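Local coordinates for serine protease inhibitor (Thermoanaerobacter tengcongensis, PDB 2PEE), which probably inhibits serine-type endopeptidases as a thermophilic member of the serpin family, whose N terminus helps to trap the metastable native state, at residues S109-E114 and F136-D141. The protein carries 1 engineered substitution. Residues are numbered along the deposited sequence; the frame is centred on the assembly and turned at random.
Sequences SIWFKE and FKAAFD
I110 and F136 are joined by the backbone pairing of two parallel strands: F136 N donates to I110 O (2.9 Å), and F112 N returns a bond to F136 O (2.7 Å). A138 N then reaches F112 O, and E114 N donates to A138 O. W111 and F136, bridged to each other and on the same side of the sheet, point the same way and stack face to face: the six-membered ring of W111 and the F136 ring have centroids 4.1 Å apart and planes at 29°. F136 CB also sits over that indole face, 4.0 Å from the centroid. With CG anti to the carbonyl carbon (chi1 -67°), W111 lies beside F136 while NE1 turns back along its own strand to S109 OG, a 3.0 Å bond near the indole plane; A138 CB meets the indole edge. Replacing W111 by an alanine would probably strip F136 of its stacking partner and leave S109 OG without this donor. Farther along, K113 lays CB over one face of the F140 ring, 4.0 Å from the centroid, and its extended chain continues past F140 CB. The F140 ring turns toward 109-114, its edge at CZ meeting W111 O. Helix 142-155 covers the W111 side, where W151 meets F136 edge-to-face, and D141 sits at its N-cap. Strand 173-183 flanks 102-113 antiparallel, so 102-113 and 134-138 are consistent with the parallel s2A-s1A pair at one side of serpin beta-sheet A, which N-terminal strand 4-5 extends through a backbone bond between A4 and K137.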
loop_
_atom_site.group_PDB
_atom_site.type_symbol
_atom_site.label_atom_id
_atom_site.label_comp_id
_atom_site.label_asym_id
_atom_site.label_seq_id
_atom_site.Cartn_x
_atom_site.Cartn_y
_atom_site.Cartn_z
ATOM N N SER A 109 7.644 -10.696 2.753
ATOM C CA SER A 109 8.551 -11.730 3.221
ATOM C C SER A 109 9.504 -11.155 4.247
ATOM O O SER A 109 9.694 -9.941 4.308
ATOM C CB SER A 109 9.322 -12.353 2.050
ATOM O OG SER A 109 9.897 -11.366 1.202
ATOM N N ILE A 110 10.069 -12.035 5.060
ATOM C CA ILE A 110 11.213 -11.729 5.898
ATOM C C ILE A 110 12.398 -12.563 5.403
ATOM O O ILE A 110 12.235 -13.717 5.024
ATOM C CB ILE A 110 10.932 -12.032 7.381
ATOM C CG1 ILE A 110 9.631 -11.366 7.820
ATOM C CG2 ILE A 110 12.071 -11.533 8.268
ATOM C CD1 ILE A 110 9.183 -11.732 9.233
ATOM N N TRP A 111 13.584 -11.957 5.390
ATOM C CA TRP A 111 14.820 -12.620 4.966
ATOM C C TRP A 111 15.842 -12.480 6.081
ATOM O O TRP A 111 16.092 -11.365 6.565
ATOM C CB TRP A 111 15.354 -11.973 3.684
ATOM C CG TRP A 111 14.485 -12.177 2.449
ATOM C CD1 TRP A 111 13.214 -11.699 2.237
ATOM C CD2 TRP A 111 14.842 -12.888 1.257
ATOM N NE1 TRP A 111 12.760 -12.085 0.997
ATOM C CE2 TRP A 111 13.742 -12.812 0.376
ATOM C CE3 TRP A 111 15.981 -13.590 0.852
ATOM C CZ2 TRP A 111 13.753 -13.414 -0.882
ATOM C CZ3 TRP A 111 15.986 -14.186 -0.396
ATOM C CH2 TRP A 111 14.880 -14.099 -1.246
ATOM N N PHE A 112 16.413 -13.610 6.497
ATOM C CA PHE A 112 17.414 -13.666 7.570
ATOM C C PHE A 112 18.749 -14.126 7.031
ATOM O O PHE A 112 18.799 -14.944 6.104
ATOM C CB PHE A 112 17.007 -14.671 8.644
ATOM C CG PHE A 112 15.771 -14.304 9.390
ATOM C CD1 PHE A 112 14.573 -14.991 9.150
ATOM C CD2 PHE A 112 15.794 -13.286 10.344
ATOM C CE1 PHE A 112 13.406 -14.673 9.847
ATOM C CE2 PHE A 112 14.632 -12.951 11.044
ATOM C CZ PHE A 112 13.427 -13.648 10.792
ATOM N N LYS A 113 19.829 -13.632 7.632
ATOM C CA LYS A 113 21.171 -14.062 7.271
ATOM C C LYS A 113 21.493 -15.448 7.881
ATOM O O LYS A 113 21.314 -15.655 9.080
ATOM C CB LYS A 113 22.177 -12.992 7.699
ATOM C CG LYS A 113 23.577 -13.173 7.145
ATOM C CD LYS A 113 24.496 -12.073 7.638
ATOM C CE LYS A 113 25.797 -12.038 6.860
ATOM N NZ LYS A 113 26.409 -10.697 6.979
ATOM N N GLU A 114 21.943 -16.374 7.024
ATOM C CA GLU A 114 22.296 -17.774 7.354
ATOM C C GLU A 114 23.236 -17.997 8.538
ATOM O O GLU A 114 22.879 -18.697 9.484
ATOM C CB GLU A 114 22.931 -18.459 6.139
ATOM C CG GLU A 114 21.969 -19.235 5.284
ATOM C CD GLU A 114 22.601 -19.764 4.003
ATOM O OE1 GLU A 114 23.801 -19.512 3.759
ATOM O OE2 GLU A 114 21.875 -20.433 3.231
ATOM N N PHE A 136 12.753 -16.546 4.484
ATOM C CA PHE A 136 13.995 -17.135 3.980
ATOM C C PHE A 136 15.175 -16.960 4.915
ATOM O O PHE A 136 15.320 -15.946 5.600
ATOM C CB PHE A 136 14.404 -16.534 2.639
ATOM C CG PHE A 136 13.350 -16.603 1.582
ATOM C CD1 PHE A 136 12.429 -15.557 1.428
ATOM C CD2 PHE A 136 13.292 -17.680 0.711
ATOM C CE1 PHE A 136 11.442 -15.597 0.434
ATOM C CE2 PHE A 136 12.307 -17.733 -0.279
ATOM C CZ PHE A 136 11.386 -16.679 -0.422
ATOM N N LYS A 137 16.034 -17.969 4.933
ATOM C CA LYS A 137 17.366 -17.771 5.437
ATOM C C LYS A 137 18.258 -17.741 4.197
ATOM O O LYS A 137 17.985 -18.460 3.224
ATOM C CB LYS A 137 17.748 -18.830 6.487
ATOM C CG LYS A 137 17.827 -20.257 6.011
ATOM C CD LYS A 137 18.610 -21.097 7.011
ATOM C CE LYS A 137 18.610 -22.564 6.622
ATOM N NZ LYS A 137 19.941 -23.145 6.892
ATOM N N ALA A 138 19.269 -16.868 4.207
ATOM C CA ALA A 138 20.129 -16.655 3.041
ATOM C C ALA A 138 21.548 -16.234 3.413
ATOM O O ALA A 138 21.787 -15.704 4.499
ATOM C CB ALA A 138 19.515 -15.624 2.124
ATOM N N ALA A 139 22.481 -16.459 2.493
ATOM C CA ALA A 139 23.874 -16.043 2.654
ATOM C C ALA A 139 24.033 -14.542 2.915
ATOM O O ALA A 139 24.893 -14.133 3.698
ATOM C CB ALA A 139 24.685 -16.453 1.430
ATOM N N PHE A 140 23.184 -13.741 2.267
ATOM C CA PHE A 140 23.243 -12.270 2.315
ATOM C C PHE A 140 24.469 -11.733 1.567
ATOM O O PHE A 140 25.068 -10.727 1.965
ATOM C CB PHE A 140 23.183 -11.738 3.756
ATOM C CG PHE A 140 21.799 -11.386 4.229
ATOM C CD1 PHE A 140 20.729 -12.286 4.081
ATOM C CD2 PHE A 140 21.561 -10.162 4.854
ATOM C CE1 PHE A 140 19.441 -11.957 4.522
ATOM C CE2 PHE A 140 20.276 -9.830 5.309
ATOM C CZ PHE A 140 19.216 -10.735 5.146
ATOM N N ASP A 141 24.837 -12.419 0.486
ATOM C CA ASP A 141 25.873 -11.937 -0.421
ATOM C C ASP A 141 25.244 -11.403 -1.708
ATOM O O ASP A 141 24.055 -11.097 -1.744
ATOM C CB ASP A 141 26.897 -13.046 -0.716
ATOM C CG ASP A 141 26.274 -14.283 -1.360
ATOM O OD1 ASP A 141 26.877 -15.375 -1.235
ATOM O OD2 ASP A 141 25.195 -14.174 -1.989
#